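ABC transporter, substrate binding protein (Agrobacterium tumefaciens, PDB 3C9H) probably captures a solute in the periplasm and delivers it to an ABC transporter, and binds a magnesium ion in the crystal. Local coordinates at residues F134-F139 against N313-I318; D160-H165 against I202-A207; M188-E193 against P325-P330. One frame throughout, in Å; residues are numbered along the deposited sequence.

Contact 1: residues F134-F139 against N313-I318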
loop_
_atom_site.group_PDB
_atom_site.type_symbol
_atom_site.label_atom_id
_atom_site.label_comp_id
_atom_site.label_asym_id
_atom_site.label_seq_id
_atom_site.Cartn_x
_atom_site.Cartn_y
_atom_site.Cartn_z
ATOM N N PHE A 134 -4.838 6.880 -3.004
ATOM C CA PHE A 134 -5.475 6.107 -4.088
ATOM C C PHE A 134 -4.318 5.601 -4.980
ATOM O O PHE A 134 -3.831 6.328 -5.837
ATOM C CB PHE A 134 -6.439 7.070 -4.816
ATOM C CG PHE A 134 -7.464 6.408 -5.702
ATOM C CD1 PHE A 134 -8.596 5.807 -5.158
ATOM C CD2 PHE A 134 -7.317 6.435 -7.081
ATOM C CE1 PHE A 134 -9.566 5.213 -5.989
ATOM C CE2 PHE A 134 -8.270 5.846 -7.919
ATOM C CZ PHE A 134 -9.393 5.235 -7.370
ATOM N N GLU A 135 -3.845 4.377 -4.722
ATOM C CA GLU A 135 -2.578 3.840 -5.309
ATOM C C GLU A 135 -2.762 2.512 -6.059
ATOM O O GLU A 135 -3.271 1.568 -5.494
ATOM C CB GLU A 135 -1.537 3.645 -4.191
ATOM C CG GLU A 135 -1.035 4.970 -3.599
ATOM C CD GLU A 135 -0.216 4.752 -2.342
ATOM O OE1 GLU A 135 0.937 4.286 -2.471
ATOM O OE2 GLU A 135 -0.742 4.991 -1.231
ATOM N N PRO A 136 -2.378 2.451 -7.350
ATOM C CA PRO A 136 -2.592 1.243 -8.145
ATOM C C PRO A 136 -1.484 0.195 -8.015
ATOM O O PRO A 136 -0.345 0.539 -7.691
ATOM C CB PRO A 136 -2.631 1.773 -9.570
ATOM C CG PRO A 136 -1.628 2.907 -9.558
ATOM C CD PRO A 136 -1.826 3.546 -8.161
ATOM N N ALA A 137 -1.859 -1.064 -8.225
ATOM C CA ALA A 137 -0.935 -2.192 -8.353
ATOM C C ALA A 137 -0.618 -2.366 -9.830
ATOM O O ALA A 137 -1.529 -2.676 -10.650
ATOM C CB ALA A 137 -1.563 -3.432 -7.844
ATOM N N VAL A 138 0.659 -2.223 -10.161
ATOM C CA VAL A 138 1.094 -2.076 -11.553
ATOM C C VAL A 138 2.153 -3.106 -11.934
ATOM O O VAL A 138 2.743 -3.770 -11.074
ATOM C CB VAL A 138 1.675 -0.662 -11.796
ATOM C CG1 VAL A 138 0.665 0.403 -11.404
ATOM C CG2 VAL A 138 3.036 -0.479 -11.038
ATOM N N PHE A 139 2.381 -3.231 -13.236
ATOM C CA PHE A 139 3.520 -3.992 -13.734
ATOM C C PHE A 139 4.707 -3.036 -13.784
ATOM O O PHE A 139 4.561 -1.865 -14.100
ATOM C CB PHE A 139 3.321 -4.527 -15.164
ATOM C CG PHE A 139 2.111 -5.413 -15.388
ATOM C CD1 PHE A 139 1.332 -5.905 -14.348
ATOM C CD2 PHE A 139 1.772 -5.776 -16.679
ATOM C CE1 PHE A 139 0.242 -6.740 -14.604
ATOM C CE2 PHE A 139 0.679 -6.629 -16.942
ATOM C CZ PHE A 139 -0.080 -7.105 -15.906
ATOM N N ASN A 313 -10.236 11.491 -8.014
ATOM C CA ASN A 313 -11.234 12.022 -8.972
ATOM C C ASN A 313 -10.751 11.970 -10.427
ATOM O O ASN A 313 -11.427 11.408 -11.296
ATOM C CB ASN A 313 -11.639 13.465 -8.597
ATOM C CG ASN A 313 -12.816 13.984 -9.426
ATOM O OD1 ASN A 313 -13.857 13.310 -9.541
ATOM N ND2 ASN A 313 -12.675 15.202 -9.987
ATOM N N THR A 314 -9.573 12.530 -10.682
ATOM C CA THR A 314 -9.040 12.595 -12.038
ATOM C C THR A 314 -8.678 11.212 -12.580
ATOM O O THR A 314 -8.958 10.914 -13.751
ATOM C CB THR A 314 -7.827 13.524 -12.117
ATOM O OG1 THR A 314 -8.217 14.823 -11.669
ATOM C CG2 THR A 314 -7.263 13.602 -13.563
ATOM N N MET A 315 -8.072 10.373 -11.732
ATOM C CA MET A 315 -7.743 9.002 -12.111
ATOM C C MET A 315 -8.979 8.205 -12.522
ATOM O O MET A 315 -8.975 7.507 -13.550
ATOM C CB MET A 315 -7.023 8.287 -10.964
ATOM C CG MET A 315 -5.585 8.686 -10.861
ATOM S SD MET A 315 -4.723 7.963 -9.441
ATOM C CE MET A 315 -4.822 6.168 -9.820
ATOM N N GLN A 316 -10.047 8.339 -11.742
ATOM C CA GLN A 316 -11.295 7.686 -12.092
ATOM C C GLN A 316 -11.873 8.284 -13.379
ATOM O O GLN A 316 -12.403 7.552 -14.221
ATOM C CB GLN A 316 -12.287 7.769 -10.929
ATOM C CG GLN A 316 -11.784 6.988 -9.724
ATOM C CD GLN A 316 -12.852 6.725 -8.683
ATOM O OE1 GLN A 316 -13.428 7.658 -8.113
ATOM N NE2 GLN A 316 -13.115 5.440 -8.417
ATOM N N ALA A 317 -11.737 9.603 -13.538
ATOM C CA ALA A 317 -12.244 10.287 -14.734
ATOM C C ALA A 317 -11.548 9.763 -15.955
ATOM O O ALA A 317 -12.205 9.427 -16.938
ATOM C CB ALA A 317 -12.045 11.802 -14.634
ATOM N N ILE A 318 -10.221 9.699 -15.897
ATOM C CA ILE A 318 -9.402 9.255 -17.032
ATOM C C ILE A 318 -9.441 7.740 -17.309
ATOM O O ILE A 318 -9.556 7.336 -18.474
ATOM C CB ILE A 318 -7.937 9.689 -16.864
ATOM C CG1 ILE A 318 -7.838 11.228 -16.835
ATOM C CG2 ILE A 318 -7.049 9.079 -17.957
ATOM C CD1 ILE A 318 -8.908 11.986 -17.657
#
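Phe134 and Met315 cover the largest share of this interface, the phenyl ring of one meeting the thioether end of the other. The ring is carried toward helix 312-319 because CG stands anti to the backbone N (chi1 -164°). Met315 comes to it at the edge: SD lies in the ring plane, 5.2 Å from the centroid of the Phe134 ring and 3.8 Å from Phe134 CD2. A bend at its last torsion (chi3 63°) brings the methyl to the same edge of the ring, where Met315 CE reaches Phe134 CD2 at 3.7 Å. That methyl also touches the proline ring next but one along the chain, with Met315 CE 4.3 Å from Pro136 CD, so one thioether methyl touches two residues, Phe134 and Pro136. Gln316, one residue further along the helix, crosses Phe134 at about a right angle. Its CG lies 3.8 Å from Phe134 CZ at the far end of the ring, and its amide is turned 68° from the ring plane. No hydrogen bond joins the two segments, and the contact rests on dispersion and shape. Val260 of strand 258-268 and Leu323 of strand 323-325 also pack on Phe134, while Glu135 points away from the helix and forms a salt bridge with Arg263. The arrangement is a Met-aromatic contact of the edge type, set where a helix covers the start of a strand in the mixed alpha/beta architecture of a periplasmic binding protein.

Contact 2: residues D160-H165 against I202-A207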
loop_
_atom_site.group_PDB
_atom_site.type_symbol
_atom_site.label_atom_id
_atom_site.label_comp_id
_atom_site.label_asym_id
_atom_site.label_seq_id
_atom_site.Cartn_x
_atom_site.Cartn_y
_atom_site.Cartn_z
ATOM N N ASP A 160 1.520 -15.093 -21.679
ATOM C CA ASP A 160 2.065 -15.371 -23.023
ATOM C C ASP A 160 3.546 -15.008 -23.141
ATOM O O ASP A 160 4.322 -15.787 -23.683
ATOM C CB ASP A 160 1.255 -14.638 -24.095
ATOM C CG ASP A 160 1.616 -15.083 -25.519
ATOM O OD1 ASP A 160 1.760 -16.307 -25.763
ATOM O OD2 ASP A 160 1.753 -14.205 -26.396
ATOM N N TYR A 161 3.940 -13.841 -22.640
ATOM C CA TYR A 161 5.354 -13.441 -22.676
ATOM C C TYR A 161 6.229 -14.444 -21.910
ATOM O O TYR A 161 7.289 -14.849 -22.390
ATOM C CB TYR A 161 5.562 -12.022 -22.109
ATOM C CG TYR A 161 7.021 -11.650 -21.915
ATOM C CD1 TYR A 161 7.743 -11.001 -22.921
ATOM C CD2 TYR A 161 7.688 -11.974 -20.740
ATOM C CE1 TYR A 161 9.105 -10.670 -22.744
ATOM C CE2 TYR A 161 9.037 -11.654 -20.556
ATOM C CZ TYR A 161 9.737 -10.995 -21.555
ATOM O OH TYR A 161 11.076 -10.677 -21.341
ATOM N N LEU A 162 5.782 -14.826 -20.712
ATOM C CA LEU A 162 6.491 -15.807 -19.896
ATOM C C LEU A 162 6.696 -17.119 -20.642
ATOM O O LEU A 162 7.762 -17.725 -20.563
ATOM C CB LEU A 162 5.718 -16.089 -18.601
ATOM C CG LEU A 162 5.632 -14.945 -17.591
ATOM C CD1 LEU A 162 4.873 -15.428 -16.355
ATOM C CD2 LEU A 162 7.026 -14.378 -17.251
ATOM N N GLU A 163 5.658 -17.541 -21.354
ATOM C CA GLU A 163 5.694 -18.777 -22.134
ATOM C C GLU A 163 6.616 -18.639 -23.349
ATOM O O GLU A 163 7.509 -19.458 -23.539
ATOM C CB GLU A 163 4.269 -19.225 -22.515
ATOM C CG GLU A 163 3.548 -19.852 -21.303
ATOM C CD GLU A 163 2.010 -19.942 -21.407
ATOM O OE1 GLU A 163 1.417 -19.597 -22.464
ATOM O OE2 GLU A 163 1.392 -20.365 -20.393
ATOM N N ARG A 164 6.456 -17.582 -24.129
ATOM C CA ARG A 164 7.325 -17.372 -25.289
ATOM C C ARG A 164 8.799 -17.138 -24.943
ATOM O O ARG A 164 9.653 -17.406 -25.779
ATOM C CB ARG A 164 6.776 -16.254 -26.185
ATOM C CG ARG A 164 5.433 -16.623 -26.807
ATOM C CD ARG A 164 4.893 -15.567 -27.765
ATOM N NE ARG A 164 4.608 -14.330 -27.051
ATOM C CZ ARG A 164 5.427 -13.281 -26.978
ATOM N NH1 ARG A 164 6.609 -13.272 -27.579
ATOM N NH2 ARG A 164 5.055 -12.231 -26.273
ATOM N N HIS A 165 9.103 -16.665 -23.729
ATOM C CA HIS A 165 10.492 -16.428 -23.308
ATOM C C HIS A 165 10.913 -17.275 -22.107
ATOM O O HIS A 165 11.695 -16.823 -21.261
ATOM C CB HIS A 165 10.705 -14.956 -22.985
ATOM C CG HIS A 165 10.344 -14.035 -24.104
ATOM N ND1 HIS A 165 9.038 -13.737 -24.429
ATOM C CD2 HIS A 165 11.117 -13.355 -24.983
ATOM C CE1 HIS A 165 9.023 -12.912 -25.460
ATOM N NE2 HIS A 165 10.270 -12.664 -25.816
ATOM N N ILE A 202 -0.961 -17.120 -11.691
ATOM C CA ILE A 202 -0.119 -17.576 -10.579
ATOM C C ILE A 202 0.684 -18.815 -10.984
ATOM O O ILE A 202 1.894 -18.905 -10.745
ATOM C CB ILE A 202 -0.965 -17.869 -9.294
ATOM C CG1 ILE A 202 -1.769 -16.634 -8.881
ATOM C CG2 ILE A 202 -0.073 -18.288 -8.134
ATOM C CD1 ILE A 202 -0.958 -15.341 -8.957
ATOM N N LYS A 203 0.014 -19.761 -11.630
ATOM C CA LYS A 203 0.686 -20.969 -12.132
ATOM C C LYS A 203 1.810 -20.630 -13.119
ATOM O O LYS A 203 2.938 -21.081 -12.938
ATOM C CB LYS A 203 -0.326 -21.931 -12.759
ATOM C CG LYS A 203 -1.226 -22.610 -11.716
ATOM C CD LYS A 203 -2.438 -23.306 -12.354
ATOM C CE LYS A 203 -3.383 -23.951 -11.294
ATOM N NZ LYS A 203 -2.736 -25.081 -10.499
ATOM N N ALA A 204 1.513 -19.803 -14.125
ATOM C CA ALA A 204 2.546 -19.339 -15.071
ATOM C C ALA A 204 3.751 -18.719 -14.358
ATOM O O ALA A 204 4.894 -18.973 -14.743
ATOM C CB ALA A 204 1.968 -18.356 -16.075
ATOM N N MET A 205 3.512 -17.907 -13.326
ATOM C CA MET A 205 4.613 -17.256 -12.603
ATOM C C MET A 205 5.458 -18.319 -11.878
ATOM O O MET A 205 6.702 -18.241 -11.854
ATOM C CB MET A 205 4.105 -16.180 -11.612
ATOM C CG MET A 205 3.589 -14.858 -12.262
ATOM S SD MET A 205 3.189 -13.487 -11.123
ATOM C CE MET A 205 1.734 -14.176 -10.386
ATOM N N GLY A 206 4.788 -19.301 -11.277
ATOM C CA GLY A 206 5.493 -20.405 -10.614
ATOM C C GLY A 206 6.358 -21.225 -11.574
ATOM O O GLY A 206 7.467 -21.602 -11.224
ATOM N N ALA A 207 5.858 -21.465 -12.789
ATOM C CA ALA A 207 6.625 -22.135 -13.858
ATOM C C ALA A 207 7.803 -21.296 -14.357
ATOM O O ALA A 207 8.855 -21.842 -14.719
ATOM C CB ALA A 207 5.720 -22.481 -14.994
#
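Tyr161 O, in the helical turn from which Leu162 reaches across to Ala204, is gripped by two donors of a single residue. His165 N donates a backbone bond to Tyr161 O at 2.9 Å, and His165 ND1 adds a second bond of 2.9 Å to Tyr161 O, with an N-H...O angle of 153°. The acceptor lies close to the imidazole plane, which helps to fix the rotation of the ring just where the chain leaves the helix. The ring is also laid against Tyr161, each resting over one face of the other near its rim, with His165 ND1 3.3 Å above the phenol plane. One turn of helix is spanned by a salt bridge too: Arg164 NE meets Asp160 OD2 at 2.9 Å from above the carboxylate plane, and Arg164 NH2 has a second acidic partner in Glu149. Across to helix 198-207 the character changes. Leu162 extends a single methyl, whose CD1 sits 4.1 Å from Ala204 CB and 3.9 Å from Ala204 O, with Met205 CG 4.3 Å from Leu162 CD1. Val169 and Ala208 also pack against Leu162. No hydrogen bond crosses between the two segments. The chemistry therefore divides in two: directional polar bonds tie the end of helix 155-164 to the residue after it and would tend to stiffen it, whereas the helices meet through apolar contacts that impose no particular bond geometry.

Contact 3: residues M188-E193 against P325-P330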
loop_
_atom_site.group_PDB
_atom_site.type_symbol
_atom_site.label_atom_id
_atom_site.label_comp_id
_atom_site.label_asym_id
_atom_site.label_seq_id
_atom_site.Cartn_x
_atom_site.Cartn_y
_atom_site.Cartn_z
ATOM N N MET A 188 -3.841 -9.811 -4.132
ATOM C CA MET A 188 -4.228 -11.161 -4.596
ATOM C C MET A 188 -5.711 -11.419 -4.341
ATOM O O MET A 188 -6.419 -11.955 -5.196
ATOM C CB MET A 188 -3.382 -12.246 -3.922
ATOM C CG MET A 188 -3.788 -13.720 -4.254
ATOM S SD MET A 188 -3.510 -14.119 -5.981
ATOM C CE MET A 188 -2.302 -12.888 -6.560
ATOM N N SER A 189 -6.207 -11.020 -3.181
ATOM C CA SER A 189 -7.614 -11.283 -2.859
ATOM C C SER A 189 -8.546 -10.493 -3.806
ATOM O O SER A 189 -9.609 -11.005 -4.227
ATOM C CB SER A 189 -7.895 -11.029 -1.372
ATOM O OG SER A 189 -8.038 -9.644 -1.081
ATOM N N ARG A 190 -8.110 -9.290 -4.206
ATOM C CA ARG A 190 -8.850 -8.501 -5.180
ATOM C C ARG A 190 -8.739 -9.064 -6.609
ATOM O O ARG A 190 -9.720 -9.063 -7.345
ATOM C CB ARG A 190 -8.411 -7.038 -5.151
ATOM C CG ARG A 190 -8.493 -6.359 -3.790
ATOM C CD ARG A 190 -9.854 -6.508 -3.138
ATOM N NE ARG A 190 -10.852 -5.625 -3.736
ATOM C CZ ARG A 190 -12.142 -5.621 -3.395
ATOM N NH1 ARG A 190 -12.599 -6.466 -2.467
ATOM N NH2 ARG A 190 -12.984 -4.764 -3.975
ATOM N N ASP A 191 -7.543 -9.504 -7.003
ATOM C CA ASP A 191 -7.353 -10.188 -8.288
ATOM C C ASP A 191 -8.340 -11.370 -8.429
ATOM O O ASP A 191 -8.987 -11.536 -9.450
ATOM C CB ASP A 191 -5.929 -10.733 -8.399
ATOM C CG ASP A 191 -4.906 -9.685 -8.776
ATOM O OD1 ASP A 191 -5.276 -8.614 -9.306
ATOM O OD2 ASP A 191 -3.703 -9.958 -8.574
ATOM N N GLN A 192 -8.424 -12.192 -7.393
ATOM C CA GLN A 192 -9.369 -13.306 -7.365
ATOM C C GLN A 192 -10.828 -12.877 -7.595
ATOM O O GLN A 192 -11.579 -13.613 -8.234
ATOM C CB GLN A 192 -9.260 -14.061 -6.047
ATOM C CG GLN A 192 -9.840 -15.479 -6.153
ATOM C CD GLN A 192 -9.854 -16.204 -4.839
ATOM O OE1 GLN A 192 -10.099 -15.599 -3.799
ATOM N NE2 GLN A 192 -9.580 -17.513 -4.871
ATOM N N GLU A 193 -11.219 -11.702 -7.089
ATOM C CA GLU A 193 -12.590 -11.170 -7.289
ATOM C C GLU A 193 -12.853 -10.581 -8.695
ATOM O O GLU A 193 -13.994 -10.577 -9.150
ATOM C CB GLU A 193 -12.950 -10.137 -6.193
ATOM C CG GLU A 193 -13.546 -10.780 -4.933
ATOM C CD GLU A 193 -13.419 -9.929 -3.643
ATOM O OE1 GLU A 193 -13.242 -8.688 -3.743
ATOM O OE2 GLU A 193 -13.507 -10.520 -2.520
ATOM N N PRO A 325 -10.964 -0.089 -7.314
ATOM C CA PRO A 325 -10.667 0.311 -5.927
ATOM C C PRO A 325 -11.447 -0.491 -4.912
ATOM O O PRO A 325 -12.393 -1.189 -5.270
ATOM C CB PRO A 325 -11.075 1.784 -5.865
ATOM C CG PRO A 325 -12.055 1.976 -7.002
ATOM C CD PRO A 325 -11.836 0.881 -8.005
ATOM N N VAL A 326 -11.038 -0.360 -3.646
ATOM C CA VAL A 326 -11.621 -1.096 -2.524
ATOM C C VAL A 326 -12.297 -0.077 -1.564
ATOM O O VAL A 326 -11.645 0.858 -1.084
ATOM C CB VAL A 326 -10.520 -1.895 -1.764
ATOM C CG1 VAL A 326 -11.135 -2.875 -0.799
ATOM C CG2 VAL A 326 -9.564 -2.624 -2.760
ATOM N N PRO A 327 -13.611 -0.237 -1.308
ATOM C CA PRO A 327 -14.325 0.660 -0.382
ATOM C C PRO A 327 -14.123 0.273 1.096
ATOM O O PRO A 327 -13.939 -0.913 1.404
ATOM C CB PRO A 327 -15.788 0.492 -0.792
ATOM C CG PRO A 327 -15.870 -0.932 -1.336
ATOM C CD PRO A 327 -14.497 -1.271 -1.885
ATOM N N VAL A 328 -14.160 1.265 1.988
ATOM C CA VAL A 328 -13.933 1.062 3.440
ATOM C C VAL A 328 -15.248 1.047 4.251
ATOM O O VAL A 328 -15.383 0.324 5.248
ATOM C CB VAL A 328 -13.057 2.200 4.018
ATOM C CG1 VAL A 328 -12.583 1.865 5.414
ATOM C CG2 VAL A 328 -11.866 2.494 3.108
ATOM N N SER A 329 -16.202 1.871 3.809
ATOM C CA SER A 329 -17.434 2.173 4.548
ATOM C C SER A 329 -18.358 0.980 4.864
ATOM O O SER A 329 -19.097 1.036 5.861
ATOM C CB SER A 329 -18.223 3.257 3.802
ATOM O OG SER A 329 -18.464 2.884 2.446
ATOM N N PRO A 330 -18.349 -0.085 4.027
ATOM C CA PRO A 330 -19.153 -1.260 4.410
ATOM C C PRO A 330 -18.512 -2.044 5.556
ATOM O O PRO A 330 -19.193 -2.807 6.236
ATOM C CB PRO A 330 -19.197 -2.116 3.123
ATOM C CG PRO A 330 -18.593 -1.264 2.031
ATOM C CD PRO A 330 -17.672 -0.304 2.736
#
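Arg190 of helix 183-194 lies across Val326, joining a helix to an irregular segment that follows strand 323-325 in this protein of the periplasmic-binding-protein fold. Van der Waals contacts carry the interface, the valine methyls lying against both the guanidinium and the aliphatic chain of Arg190. Val326 CG1 sits 3.9 Å above the guanidinium plane, over its centre, while Val326 CG2 packs along the aliphatic part at 3.9 Å from Arg190 CD. Two successive bends (chi2 -52°, chi3 -76°) curl the arginine chain so that its flat end is laid over the valine. Pro327 CD adds a looser touch, 4.3 Å from Arg190 NH2. The polar side is sparse between the segments: no hydrogen bond crosses, and Pro325 O remains 3.8 Å from Arg190 NH2. The charge is met instead within the helix, where Arg190 NH1 pairs with Glu193 OE1 at 2.6 Å. Glu193 lies three residues further along the helix, and its salt bridge would restrict the swing of the guanidinium and hold one of its faces against Val326; it may also partly neutralise the arginine's charge. Further packing comes from Val259 and Val334 on Arg190, and from Tyr335 on Val326. Asp191, the next residue of the helix, is hydrogen-bonded to Tyr232 and Tyr257. Tightest of all across the two segments is the approach of Val326 CG2 to Arg190 NE, at 3.4 Å.

How the contacts relate
Contacts 1 and 3 adjoin, their centres about 15 Å apart: Pro325 of contact 3 packs on Phe134 and Gln316 of contact 1. Contact 2 lies farther out, its centre about 26 Å from that of contact 1 and about 25 Å from that of contact 3, yet Ile202 touches Met188 where helices 183-194 and 198-207 follow one another. Along the chain contact 2 is nested inside the loop closed by contact 1, while contact 3 crosses both. Residues 313-330 therefore return to two regions laid down much earlier, strand 135-142 and helix 183-194, so that late sequence packs against the middle of the single chain.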